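Local coordinates for ABC-type transport auxiliary lipoprotein component domain-containing protein (Xanthomonas campestris pv. campestris, PDB 2IQI), which is of unknown function but probably serves as an auxiliary lipoprotein component of an ABC-type transport system, at residues F144-P149 with T170-G175; D71-S76 with I105-F110; V17-N22 with V78-D83; A122-N127 with E163-Q168; W30-A35 with G175-T180. All coordinates share one frame; numbering follows the deposited sequence.

Contact 1: residues F144-P149 with T170-G175; sequences FTVARP and TTELVG
F144 of strand 137-149 packs against E172 and L173 of helix 155-185, where one face of the mixed sheet lies on that helix. Its chi1 of -67° sets CG beside the backbone N and carries the ring over to the helix. The methyl L173 CD2 lies 3.8 Å from F144 CE2, and L173 CG sits over one ring face. The E172 side chain runs alongside the ring, the two pointing opposite ways. E172 CB is 3.7 Å from F144 CE1. The chain runs extended beyond CG and carries the carboxylate to the ring edge, where E172 OE1 lies in the ring plane, 3.5 Å from F144 CD1. Ring and carboxylate planes are 43° apart. E172 OE1 also accepts from a water, at 2.7 Å, and this water accepts from T145 N at 3.1 Å. OE2 passes V146 CG2 and is bonded by Q168 NE2 from the preceding turn. The segments run nearly antiparallel, at 158°. The chemistry is therefore mixed: a carboxylate whose two oxygens both find hydrogen-bond donors borders a buried ring, and one water links helix to strand backbone.

Contact 2: residues D71-S76 with I105-F110; sequences DMLEDS and IDVRRF
L73 of helix 69-82 meets I105 and V107 of strand 101-110 through methyl groups. The apolar contacts converge on one atom, L73 CD2. L73 CD2 lies 3.7 Å from I105 CG2 and 3.9 Å from I105 CD1. The L73 and I105 side chains reach toward each other tip to tip. V107 CG2 adds a third methyl, 3.9 Å from L73 CD2. The leucine turns CG opposite its own backbone N (chi1 -172°), and this extends the side chain to the sheet. No hydrogen bond crosses between the segments.

The polar bonds lie away from this interface. M72 O accepts from S76 N at 2.9 Å and from S76 OG at 2.9 Å. The two donors come from opposite faces of the carbonyl plane, and OG is tilted 32° from it. This keeps the serine hydroxyl of the helix bonded to its own backbone. On the strand, R108 and R109 form a classic beta bulge facing E125 of strand 121-132, and each makes a salt bridge to that carboxylate.

Around the contact, L126 of strand 121-132 touches both L73 and I105. L173 of helix 155-185 reaches I105, and L166 of the same helix covers M72 and S76.

Contact 3: residues V17-N22 with V78-D83; sequences VRVTPN and VRAFED
V19 and A80 meet side chain to side chain. V19 CB is 3.4 Å from A80 CB, and its two methyls lie near the same carbon: V19 CG2 at 3.6 Å from A80 CB, V19 CG1 at 3.9 Å. With chi1 at 167°, CG1 lies opposite the backbone N and CG2 beside it, an orientation in which both branches lie beside the line of contact and CB itself comes nearest. The alanine offers only this one carbon, and the backbones come near here, with 5.4 Å between V19 CA and A80 CA. V19 also rests on T171 of helix 155-185 and on W25. Residues 17-22 thus form an irregular, extended part of the chain laid across two helices, 69-82 and 155-185. On helix 69-82, V78 and F81 touch strand 31-34 of the mixed sheet. V17 continues the cover, touching L166 and T167.

D83, just past the end of helix 69-82, is the other residue with much surface buried. D83 O lies 4.0 Å from P21 CG, a plain van der Waals approach to the proline ring. Its carboxylate faces the oppositely charged R18, but R18 NH1 and D83 OD2, 4.8 Å apart, are too far apart to touch.

Contact 4: residues A122-N127 with E163-Q168; sequences ATIELN and EQALTQ
E163 O in helix 155-185 is gripped twice by T167, one turn on. T167 N donates to E163 O at 2.8 Å, and T167 OG1 donates to it at 2.8 Å. They arrive from opposite faces of the carbonyl plane, OG1 with a tilt of 35°. The threonine hydroxyl is thereby turned back onto its own helix. Contact with strand 121-132 is left to neighbouring apolar groups.

I124 carries that contact with its terminal methyl. Its chi1 of -56° sets CG1 beside the backbone N, and the side chain then extends to bring CD1 against the helix backbone. I124 CD1 is 3.9 Å from L166 N and 4.0 Å from A165 CB. L166 CG is 4.1 Å from I124 CD1, although the leucine leaves its backbone pointing away from the strand. A165 CB also approaches the strand backbone, 3.9 Å from A122 O.

Helix and sheet here form two layers, the helix segment running 27° from the strand segment in the same sense. Strand 121-132 lies between strands 101-110 and 137-149. I124 pairs by backbone with V146 and touches F110. A122 also packs on A161 and F162, one turn earlier in the helix. E163 OE1 accepts a hydrogen bond from T16 N.

Contact 5: residues W30-A35 with G175-T180; sequences WQLLVA and GWTLIT
W30 points its six-membered ring at the backbone of helix 155-185 near T177 and L178. From CB, chi1 of 42° puts CG between the backbone N and the carbonyl carbon, and the indole swings out to the helix. NE1 bonds to Q182 OE1, one turn further along that helix. W30 CZ2 comes next, 3.7 Å from L178 O, which lies in the ring plane at its edge. At the tip, W30 CH2 is 3.6 Å from T177 O and 4.2 Å from L178 CD2. Beside this, L32 of strand 31-34 touches T177: L32 CD2 is 3.8 Å from T177 CG2. T177 OG1 bonds back to L173 O, and CG2 is turned to the leucine. Y101 meets the indole edge-to-face, and F81 packs on L32 and T177. The indole therefore joins the 30-35 segment to the helix in two ways. Its carbons rest against carbonyl oxygens and a leucine methyl, while its N-H makes a directed bond to a helix side chain.

Four contacts join two helices to one mixed sheet; contact 3 lays a coil on helix 69-82. Helix 155-185 serves contacts 4, 1 and 5 in that order along its length. Contacts 1 and 4 have centres about 5 Å apart and use the adjacent strands 137-149 and 121-132. Contacts 4 and 5 have centres about 18 Å apart and do not touch. Helix 69-82 carries contacts 2 and 3, about 15 Å apart between centres. Contacts 3 and 5 touch, with centres about 12 Å apart. Along the chain, contact 5 spans contacts 1, 2 and 4 and crosses contact 3, bringing the start of the chain against the C-terminal helix.

Contact 1: residues F144-P149 with T170-G175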
# COMPACT_ATOMS: atom_id res chain seq x y z
N PHE A 144 -7.88 4.87 0.92
CA PHE A 144 -7.80 4.10 -0.32
C PHE A 144 -8.23 2.69 0.00
O PHE A 144 -7.67 2.12 0.93
CB PHE A 144 -6.36 4.06 -0.85
CG PHE A 144 -5.84 5.40 -1.32
CD1 PHE A 144 -5.99 5.79 -2.64
CD2 PHE A 144 -5.21 6.27 -0.42
CE1 PHE A 144 -5.50 7.02 -3.06
CE2 PHE A 144 -4.71 7.49 -0.83
CZ PHE A 144 -4.86 7.88 -2.17
N THR A 145 -9.18 2.12 -0.74
CA THR A 145 -9.59 0.73 -0.59
C THR A 145 -9.46 0.03 -1.93
O THR A 145 -10.06 0.46 -2.90
CB THR A 145 -11.11 0.55 -0.16
OG1 THR A 145 -11.47 1.51 0.84
CG2 THR A 145 -11.37 -0.82 0.39
N VAL A 146 -8.75 -1.08 -1.99
CA VAL A 146 -8.72 -1.83 -3.20
C VAL A 146 -9.06 -3.28 -2.90
O VAL A 146 -8.55 -3.85 -1.93
CB VAL A 146 -7.35 -1.73 -3.85
CG1 VAL A 146 -7.21 -2.72 -4.99
CG2 VAL A 146 -7.13 -0.33 -4.36
N ALA A 147 -9.94 -3.88 -3.71
CA ALA A 147 -10.26 -5.32 -3.61
C ALA A 147 -10.16 -6.00 -4.97
O ALA A 147 -10.79 -5.57 -5.96
CB ALA A 147 -11.64 -5.55 -2.97
N ARG A 148 -9.36 -7.04 -5.08
CA ARG A 148 -9.22 -7.69 -6.39
C ARG A 148 -9.57 -9.15 -6.27
O ARG A 148 -8.96 -9.86 -5.47
CB ARG A 148 -7.82 -7.49 -6.97
CG ARG A 148 -7.44 -6.01 -7.24
CD ARG A 148 -8.13 -5.39 -8.46
NE ARG A 148 -7.67 -6.05 -9.69
CZ ARG A 148 -6.69 -5.59 -10.47
NH1 ARG A 148 -6.09 -4.43 -10.18
NH2 ARG A 148 -6.31 -6.27 -11.56
N PRO A 149 -10.56 -9.62 -7.05
CA PRO A 149 -11.02 -11.01 -6.90
C PRO A 149 -9.89 -11.93 -7.29
O PRO A 149 -9.14 -11.64 -8.23
CB PRO A 149 -12.16 -11.13 -7.91
CG PRO A 149 -11.79 -10.11 -8.98
CD PRO A 149 -11.24 -8.94 -8.18
N THR A 170 -0.75 1.21 -4.59
CA THR A 170 0.51 1.94 -4.65
C THR A 170 0.40 2.98 -5.77
O THR A 170 0.85 4.10 -5.62
CB THR A 170 1.72 1.00 -4.93
OG1 THR A 170 1.81 0.02 -3.90
CG2 THR A 170 3.03 1.74 -5.01
N THR A 171 -0.22 2.61 -6.89
CA THR A 171 -0.37 3.53 -8.03
C THR A 171 -1.25 4.72 -7.62
O THR A 171 -1.04 5.87 -8.04
CB THR A 171 -0.96 2.81 -9.27
OG1 THR A 171 -0.07 1.78 -9.69
CG2 THR A 171 -1.10 3.74 -10.38
N GLU A 172 -2.26 4.43 -6.81
CA GLU A 172 -3.16 5.49 -6.40
C GLU A 172 -2.46 6.38 -5.37
O GLU A 172 -2.74 7.57 -5.29
CB GLU A 172 -4.47 4.89 -5.87
CG GLU A 172 -5.42 4.36 -6.95
CD GLU A 172 -6.69 3.60 -6.40
OE1 GLU A 172 -7.17 3.84 -5.24
OE2 GLU A 172 -7.22 2.75 -7.18
N LEU A 173 -1.54 5.80 -4.60
CA LEU A 173 -0.89 6.56 -3.54
C LEU A 173 0.12 7.54 -4.11
O LEU A 173 0.12 8.72 -3.80
CB LEU A 173 -0.15 5.63 -2.60
CG LEU A 173 -0.96 5.10 -1.44
CD1 LEU A 173 -0.28 3.89 -0.75
CD2 LEU A 173 -1.08 6.31 -0.54
N VAL A 174 0.99 7.00 -4.95
CA VAL A 174 2.01 7.75 -5.56
C VAL A 174 1.44 8.98 -6.27
O VAL A 174 1.98 10.09 -6.14
CB VAL A 174 2.80 6.85 -6.48
CG1 VAL A 174 3.62 7.67 -7.47
CG2 VAL A 174 3.73 5.98 -5.65
N GLY A 175 0.34 8.78 -7.00
CA GLY A 175 -0.19 9.80 -7.88
C GLY A 175 -0.85 10.83 -7.02
O GLY A 175 -0.83 12.01 -7.34
O HOH W 1 -9.20 3.75 -3.43

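Contact 2: residues D71-S76 with I105-F110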
# COMPACT_ATOMS: atom_id res chain seq x y z
N ASP A 71 5.86 -3.72 5.49
CA ASP A 71 7.13 -3.53 4.78
C ASP A 71 7.00 -3.72 3.26
O ASP A 71 7.76 -3.09 2.50
CB ASP A 71 8.25 -4.44 5.32
CG ASP A 71 8.60 -4.17 6.81
OD1 ASP A 71 8.24 -3.11 7.39
OD2 ASP A 71 9.26 -5.05 7.41
N MET A 72 6.09 -4.63 2.81
CA MET A 72 5.85 -4.85 1.36
C MET A 72 5.29 -3.52 0.85
O MET A 72 5.63 -3.05 -0.25
CB MET A 72 4.82 -5.97 1.04
CG MET A 72 5.04 -7.38 1.60
SD MET A 72 3.71 -8.57 1.15
CE MET A 72 4.00 -8.55 -0.59
N LEU A 73 4.42 -2.92 1.68
CA LEU A 73 3.80 -1.66 1.38
C LEU A 73 4.79 -0.47 1.42
O LEU A 73 4.85 0.35 0.51
CB LEU A 73 2.57 -1.41 2.24
CG LEU A 73 1.88 -0.16 1.71
CD1 LEU A 73 0.84 -0.51 0.66
CD2 LEU A 73 1.31 0.69 2.85
N GLU A 74 5.58 -0.40 2.47
CA GLU A 74 6.70 0.53 2.50
C GLU A 74 7.68 0.37 1.30
O GLU A 74 8.13 1.35 0.72
CB GLU A 74 7.41 0.42 3.83
CG GLU A 74 8.28 1.58 4.17
CD GLU A 74 9.33 1.23 5.21
OE1 GLU A 74 9.04 0.34 6.07
OE2 GLU A 74 10.45 1.83 5.17
N ASP A 75 8.01 -0.84 0.90
CA ASP A 75 8.89 -0.96 -0.26
C ASP A 75 8.20 -0.65 -1.58
O ASP A 75 8.86 -0.18 -2.50
CB ASP A 75 9.58 -2.35 -0.34
CG ASP A 75 10.56 -2.59 0.80
OD1 ASP A 75 10.64 -1.72 1.70
OD2 ASP A 75 11.25 -3.65 0.79
N SER A 76 6.90 -0.91 -1.72
CA SER A 76 6.27 -0.68 -3.00
C SER A 76 6.21 0.78 -3.27
O SER A 76 6.45 1.22 -4.40
CB SER A 76 4.84 -1.21 -3.02
OG SER A 76 4.91 -2.61 -2.99
N ILE A 105 1.28 6.42 6.24
CA ILE A 105 0.24 5.46 5.91
C ILE A 105 -0.18 4.66 7.13
O ILE A 105 0.64 4.13 7.83
CB ILE A 105 0.71 4.52 4.79
CG1 ILE A 105 1.08 5.31 3.54
CG2 ILE A 105 -0.40 3.60 4.37
CD1 ILE A 105 1.92 4.50 2.56
N ASP A 106 -1.47 4.59 7.39
CA ASP A 106 -1.99 3.68 8.41
C ASP A 106 -2.75 2.60 7.64
O ASP A 106 -3.63 2.94 6.83
CB ASP A 106 -2.90 4.43 9.35
CG ASP A 106 -3.32 3.60 10.55
OD1 ASP A 106 -2.42 3.03 11.23
OD2 ASP A 106 -4.56 3.54 10.81
N VAL A 107 -2.36 1.34 7.85
CA VAL A 107 -2.97 0.19 7.16
C VAL A 107 -4.10 -0.42 8.00
O VAL A 107 -3.89 -0.76 9.17
CB VAL A 107 -1.94 -0.89 6.86
CG1 VAL A 107 -2.60 -2.10 6.23
CG2 VAL A 107 -0.87 -0.34 5.93
N ARG A 108 -5.30 -0.51 7.41
CA ARG A 108 -6.51 -0.89 8.16
C ARG A 108 -6.89 -2.34 7.92
O ARG A 108 -7.25 -3.06 8.85
CB ARG A 108 -7.68 0.00 7.78
CG ARG A 108 -7.45 1.48 8.06
CD ARG A 108 -8.63 2.23 7.51
NE ARG A 108 -8.68 3.64 7.87
CZ ARG A 108 -9.66 4.48 7.49
NH1 ARG A 108 -10.65 4.03 6.72
NH2 ARG A 108 -9.66 5.77 7.89
N ARG A 109 -6.80 -2.76 6.66
CA ARG A 109 -7.07 -4.13 6.27
C ARG A 109 -6.03 -4.58 5.28
O ARG A 109 -5.67 -3.82 4.36
CB ARG A 109 -8.50 -4.26 5.73
CG ARG A 109 -9.55 -4.16 6.87
CD ARG A 109 -10.86 -4.62 6.45
NE ARG A 109 -11.31 -3.87 5.29
CZ ARG A 109 -11.91 -4.43 4.23
NH1 ARG A 109 -12.11 -5.75 4.19
NH2 ARG A 109 -12.29 -3.68 3.21
N PHE A 110 -5.49 -5.77 5.52
CA PHE A 110 -4.61 -6.47 4.59
C PHE A 110 -5.00 -7.97 4.63
O PHE A 110 -4.46 -8.78 5.42
CB PHE A 110 -3.15 -6.27 4.99
CG PHE A 110 -2.20 -6.40 3.85
CD1 PHE A 110 -1.79 -7.65 3.41
CD2 PHE A 110 -1.71 -5.27 3.21
CE1 PHE A 110 -0.92 -7.76 2.35
CE2 PHE A 110 -0.83 -5.37 2.16
CZ PHE A 110 -0.45 -6.62 1.72

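Contact 3: residues V17-N22 with V78-D83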
# COMPACT_ATOMS: atom_id res chain seq x y z
N VAL A 17 5.97 -5.87 -7.50
CA VAL A 17 5.19 -4.70 -7.75
C VAL A 17 6.07 -3.72 -8.48
O VAL A 17 6.93 -3.09 -7.89
CB VAL A 17 4.68 -4.06 -6.44
CG1 VAL A 17 4.16 -2.66 -6.70
CG2 VAL A 17 3.62 -4.91 -5.81
N ARG A 18 5.80 -3.60 -9.77
CA ARG A 18 6.34 -2.54 -10.63
C ARG A 18 5.23 -1.52 -10.97
O ARG A 18 4.21 -1.87 -11.53
CB ARG A 18 6.98 -3.17 -11.88
CG ARG A 18 7.83 -4.39 -11.49
CD ARG A 18 8.98 -4.71 -12.43
NE ARG A 18 9.95 -5.60 -11.79
CZ ARG A 18 10.96 -5.21 -11.00
NH1 ARG A 18 11.17 -3.93 -10.70
NH2 ARG A 18 11.77 -6.12 -10.48
N VAL A 19 5.43 -0.27 -10.57
CA VAL A 19 4.40 0.76 -10.82
C VAL A 19 4.74 1.62 -12.02
O VAL A 19 5.79 2.27 -12.07
CB VAL A 19 4.17 1.65 -9.63
CG1 VAL A 19 3.37 2.83 -10.02
CG2 VAL A 19 3.46 0.89 -8.55
N THR A 20 3.84 1.60 -12.99
CA THR A 20 4.01 2.33 -14.23
C THR A 20 3.77 3.81 -13.98
O THR A 20 2.68 4.21 -13.56
CB THR A 20 3.01 1.84 -15.33
OG1 THR A 20 3.18 0.43 -15.55
CG2 THR A 20 3.21 2.61 -16.66
N PRO A 21 4.80 4.63 -14.30
CA PRO A 21 4.73 6.09 -14.20
C PRO A 21 3.58 6.58 -15.08
O PRO A 21 3.39 6.07 -16.20
CB PRO A 21 6.05 6.56 -14.80
CG PRO A 21 6.85 5.36 -15.08
CD PRO A 21 6.08 4.14 -14.84
N ASN A 22 2.84 7.56 -14.56
CA ASN A 22 1.72 8.18 -15.24
C ASN A 22 2.11 9.53 -15.85
O ASN A 22 2.56 10.42 -15.13
CB ASN A 22 0.59 8.37 -14.24
CG ASN A 22 -0.63 9.04 -14.85
OD1 ASN A 22 -0.55 9.79 -15.82
ND2 ASN A 22 -1.76 8.78 -14.26
N VAL A 78 7.91 3.42 -1.89
CA VAL A 78 9.20 4.06 -2.10
C VAL A 78 9.79 3.65 -3.44
O VAL A 78 10.25 4.50 -4.19
CB VAL A 78 10.17 3.69 -0.99
CG1 VAL A 78 11.58 3.99 -1.42
CG2 VAL A 78 9.84 4.44 0.25
N ARG A 79 9.76 2.36 -3.77
CA ARG A 79 10.22 1.96 -5.09
C ARG A 79 9.41 2.60 -6.18
O ARG A 79 10.00 3.04 -7.16
CB ARG A 79 10.26 0.45 -5.25
CG ARG A 79 11.20 -0.11 -4.21
CD ARG A 79 11.58 -1.55 -4.32
NE ARG A 79 12.42 -1.77 -3.14
CZ ARG A 79 12.53 -2.92 -2.48
NH1 ARG A 79 11.83 -3.97 -2.89
NH2 ARG A 79 13.31 -2.99 -1.40
N ALA A 80 8.09 2.71 -6.04
CA ALA A 80 7.31 3.36 -7.12
C ALA A 80 7.58 4.88 -7.27
O ALA A 80 7.60 5.40 -8.39
CB ALA A 80 5.86 3.06 -6.99
N PHE A 81 7.85 5.58 -6.17
CA PHE A 81 8.39 6.95 -6.26
C PHE A 81 9.73 6.98 -6.97
O PHE A 81 9.95 7.83 -7.83
CB PHE A 81 8.49 7.64 -4.88
CG PHE A 81 7.15 8.06 -4.31
CD1 PHE A 81 6.36 8.99 -4.98
CD2 PHE A 81 6.69 7.53 -3.11
CE1 PHE A 81 5.14 9.38 -4.47
CE2 PHE A 81 5.46 7.92 -2.59
CZ PHE A 81 4.69 8.83 -3.25
N GLU A 82 10.63 6.05 -6.63
CA GLU A 82 11.96 5.99 -7.23
C GLU A 82 11.83 5.77 -8.72
O GLU A 82 12.40 6.53 -9.49
CB GLU A 82 12.84 4.92 -6.58
CG GLU A 82 13.38 5.37 -5.22
CD GLU A 82 13.97 4.26 -4.35
OE1 GLU A 82 13.98 3.06 -4.73
OE2 GLU A 82 14.44 4.62 -3.25
N ASP A 83 11.03 4.81 -9.12
CA ASP A 83 10.94 4.42 -10.53
C ASP A 83 10.07 5.36 -11.35
O ASP A 83 9.85 5.09 -12.52
CB ASP A 83 10.36 2.99 -10.68
CG ASP A 83 11.29 1.89 -10.11
OD1 ASP A 83 12.55 2.12 -9.94
OD2 ASP A 83 10.75 0.78 -9.85

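Contact 4: residues A122-N127 with E163-Q168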
# COMPACT_ATOMS: atom_id res chain seq x y z
N ALA A 122 -8.50 -10.23 -2.51
CA ALA A 122 -7.36 -9.64 -1.81
C ALA A 122 -7.66 -8.17 -1.60
O ALA A 122 -7.90 -7.46 -2.56
CB ALA A 122 -6.10 -9.81 -2.59
N THR A 123 -7.65 -7.74 -0.35
CA THR A 123 -8.20 -6.49 0.06
C THR A 123 -7.19 -5.68 0.87
O THR A 123 -6.68 -6.14 1.91
CB THR A 123 -9.46 -6.74 0.89
OG1 THR A 123 -10.43 -7.39 0.06
CG2 THR A 123 -10.06 -5.44 1.45
N ILE A 124 -6.92 -4.46 0.41
CA ILE A 124 -6.09 -3.57 1.14
C ILE A 124 -6.90 -2.34 1.36
O ILE A 124 -7.45 -1.77 0.43
CB ILE A 124 -4.78 -3.25 0.38
CG1 ILE A 124 -4.02 -4.54 0.06
CG2 ILE A 124 -3.87 -2.48 1.26
CD1 ILE A 124 -2.79 -4.34 -0.70
N GLU A 125 -7.04 -1.95 2.63
CA GLU A 125 -7.60 -0.67 2.98
C GLU A 125 -6.61 0.07 3.85
O GLU A 125 -6.12 -0.49 4.85
CB GLU A 125 -8.94 -0.82 3.65
CG GLU A 125 -9.40 0.44 4.38
CD GLU A 125 -10.77 0.27 5.07
OE1 GLU A 125 -11.36 -0.85 4.96
OE2 GLU A 125 -11.26 1.25 5.70
N LEU A 126 -6.32 1.32 3.47
CA LEU A 126 -5.34 2.16 4.17
C LEU A 126 -5.64 3.69 4.11
O LEU A 126 -6.39 4.15 3.22
CB LEU A 126 -3.92 1.85 3.71
CG LEU A 126 -3.62 2.10 2.22
CD1 LEU A 126 -3.32 3.59 1.96
CD2 LEU A 126 -2.52 1.14 1.60
N ASN A 127 -5.05 4.46 5.04
CA ASN A 127 -5.22 5.90 5.06
C ASN A 127 -3.87 6.61 5.01
O ASN A 127 -2.98 6.34 5.82
CB ASN A 127 -5.97 6.30 6.33
CG ASN A 127 -6.17 7.79 6.45
OD1 ASN A 127 -5.37 8.48 7.11
ND2 ASN A 127 -7.24 8.31 5.83
N GLU A 163 -0.78 -9.18 -5.37
CA GLU A 163 0.10 -8.42 -6.22
C GLU A 163 -0.71 -7.35 -7.00
O GLU A 163 -0.31 -6.17 -7.11
CB GLU A 163 0.79 -9.37 -7.19
CG GLU A 163 2.16 -8.91 -7.59
CD GLU A 163 2.76 -9.74 -8.68
OE1 GLU A 163 3.81 -10.36 -8.45
OE2 GLU A 163 2.18 -9.77 -9.77
N GLN A 164 -1.86 -7.75 -7.53
CA GLN A 164 -2.72 -6.85 -8.24
C GLN A 164 -3.22 -5.70 -7.31
O GLN A 164 -3.19 -4.51 -7.73
CB GLN A 164 -3.88 -7.61 -8.85
CG GLN A 164 -3.59 -8.49 -10.08
CD GLN A 164 -4.65 -9.61 -10.23
OE1 GLN A 164 -4.31 -10.77 -10.46
NE2 GLN A 164 -5.91 -9.27 -10.06
N ALA A 165 -3.63 -6.02 -6.08
CA ALA A 165 -4.12 -5.02 -5.13
C ALA A 165 -3.00 -4.08 -4.67
O ALA A 165 -3.19 -2.85 -4.53
CB ALA A 165 -4.77 -5.66 -3.94
N LEU A 166 -1.83 -4.67 -4.43
CA LEU A 166 -0.68 -3.90 -4.06
C LEU A 166 -0.35 -2.94 -5.14
O LEU A 166 -0.09 -1.78 -4.84
CB LEU A 166 0.54 -4.78 -3.85
CG LEU A 166 0.86 -5.01 -2.39
CD1 LEU A 166 1.58 -6.35 -2.21
CD2 LEU A 166 1.63 -3.82 -1.88
N THR A 167 -0.33 -3.43 -6.39
CA THR A 167 0.10 -2.60 -7.51
C THR A 167 -0.89 -1.45 -7.67
O THR A 167 -0.47 -0.28 -7.74
CB THR A 167 0.26 -3.42 -8.80
OG1 THR A 167 1.28 -4.40 -8.61
CG2 THR A 167 0.64 -2.54 -10.01
N GLN A 168 -2.18 -1.76 -7.65
CA GLN A 168 -3.21 -0.72 -7.78
C GLN A 168 -3.23 0.32 -6.65
O GLN A 168 -3.30 1.51 -6.95
CB GLN A 168 -4.59 -1.33 -8.03
CG GLN A 168 -5.69 -0.31 -8.11
CD GLN A 168 -7.09 -0.90 -8.26
OE1 GLN A 168 -7.27 -2.02 -8.73
NE2 GLN A 168 -8.10 -0.13 -7.88

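Contact 5: residues W30-A35 with G175-T180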
# COMPACT_ATOMS: atom_id res chain seq x y z
N TRP A 30 10.14 19.25 -4.63
CA TRP A 30 10.15 19.07 -3.18
C TRP A 30 10.65 17.64 -2.84
O TRP A 30 10.96 16.82 -3.76
CB TRP A 30 8.81 19.43 -2.54
CG TRP A 30 7.63 18.92 -3.31
CD1 TRP A 30 6.96 19.58 -4.27
CD2 TRP A 30 7.00 17.64 -3.18
NE1 TRP A 30 5.94 18.80 -4.76
CE2 TRP A 30 5.95 17.60 -4.11
CE3 TRP A 30 7.23 16.52 -2.36
CZ2 TRP A 30 5.10 16.48 -4.24
CZ3 TRP A 30 6.39 15.40 -2.51
CH2 TRP A 30 5.33 15.40 -3.43
N GLN A 31 10.76 17.35 -1.55
CA GLN A 31 11.45 16.16 -1.11
C GLN A 31 10.54 15.42 -0.20
O GLN A 31 9.86 16.05 0.63
CB GLN A 31 12.74 16.51 -0.40
CG GLN A 31 13.76 17.16 -1.32
CD GLN A 31 15.20 17.09 -0.79
OE1 GLN A 31 16.16 17.21 -1.57
NE2 GLN A 31 15.35 16.88 0.55
N LEU A 32 10.54 14.08 -0.34
CA LEU A 32 9.55 13.24 0.30
C LEU A 32 10.16 12.24 1.25
O LEU A 32 11.06 11.46 0.91
CB LEU A 32 8.67 12.53 -0.74
CG LEU A 32 7.47 11.68 -0.26
CD1 LEU A 32 6.44 12.47 0.54
CD2 LEU A 32 6.79 10.98 -1.41
N LEU A 33 9.64 12.27 2.47
CA LEU A 33 9.98 11.25 3.43
C LEU A 33 8.79 10.29 3.53
O LEU A 33 7.67 10.73 3.87
CB LEU A 33 10.32 11.87 4.81
CG LEU A 33 10.29 10.80 5.92
CD1 LEU A 33 11.48 9.90 5.77
CD2 LEU A 33 10.20 11.35 7.35
N VAL A 34 9.01 9.00 3.24
CA VAL A 34 7.98 8.01 3.40
C VAL A 34 8.15 7.38 4.78
O VAL A 34 9.12 6.68 5.03
CB VAL A 34 8.05 6.93 2.27
CG1 VAL A 34 7.01 5.82 2.49
CG2 VAL A 34 7.89 7.55 0.91
N ALA A 35 7.20 7.61 5.68
CA ALA A 35 7.23 6.98 7.00
C ALA A 35 7.03 5.44 6.99
O ALA A 35 6.61 4.85 5.98
CB ALA A 35 6.22 7.65 7.91
N GLY A 175 0.34 8.78 -7.00
CA GLY A 175 -0.19 9.80 -7.88
C GLY A 175 -0.85 10.83 -7.02
O GLY A 175 -0.83 12.01 -7.34
N TRP A 176 -1.40 10.41 -5.90
CA TRP A 176 -2.12 11.36 -5.06
C TRP A 176 -1.14 12.14 -4.24
O TRP A 176 -1.44 13.26 -3.86
CB TRP A 176 -3.08 10.61 -4.16
CG TRP A 176 -3.72 11.39 -3.15
CD1 TRP A 176 -4.88 12.11 -3.27
CD2 TRP A 176 -3.29 11.53 -1.80
NE1 TRP A 176 -5.18 12.71 -2.06
CE2 TRP A 176 -4.21 12.38 -1.15
CE3 TRP A 176 -2.19 11.05 -1.07
CZ2 TRP A 176 -4.08 12.73 0.20
CZ3 TRP A 176 -2.05 11.42 0.28
CH2 TRP A 176 -2.99 12.24 0.89
N THR A 177 0.01 11.55 -3.96
CA THR A 177 1.06 12.20 -3.18
C THR A 177 1.72 13.29 -4.00
O THR A 177 1.92 14.40 -3.51
CB THR A 177 2.13 11.20 -2.72
OG1 THR A 177 1.49 10.18 -1.97
CG2 THR A 177 3.17 11.89 -1.81
N LEU A 178 2.06 12.97 -5.24
CA LEU A 178 2.64 13.93 -6.14
C LEU A 178 1.69 15.06 -6.43
O LEU A 178 2.12 16.20 -6.44
CB LEU A 178 3.05 13.29 -7.45
CG LEU A 178 4.09 12.21 -7.30
CD1 LEU A 178 4.32 11.70 -8.65
CD2 LEU A 178 5.40 12.73 -6.64
N ILE A 179 0.43 14.76 -6.73
CA ILE A 179 -0.51 15.83 -7.11
C ILE A 179 -0.84 16.69 -5.89
O ILE A 179 -0.73 17.93 -5.96
CB ILE A 179 -1.76 15.26 -7.83
CG1 ILE A 179 -1.34 14.82 -9.23
CG2 ILE A 179 -2.92 16.27 -7.88
CD1 ILE A 179 -2.36 13.97 -9.91
N THR A 180 -1.21 16.06 -4.78
CA THR A 180 -1.55 16.81 -3.59
C THR A 180 -0.33 17.63 -3.11
O THR A 180 -0.46 18.82 -2.81
CB THR A 180 -2.07 15.92 -2.45
OG1 THR A 180 -3.10 15.04 -2.94
CG2 THR A 180 -2.61 16.77 -1.35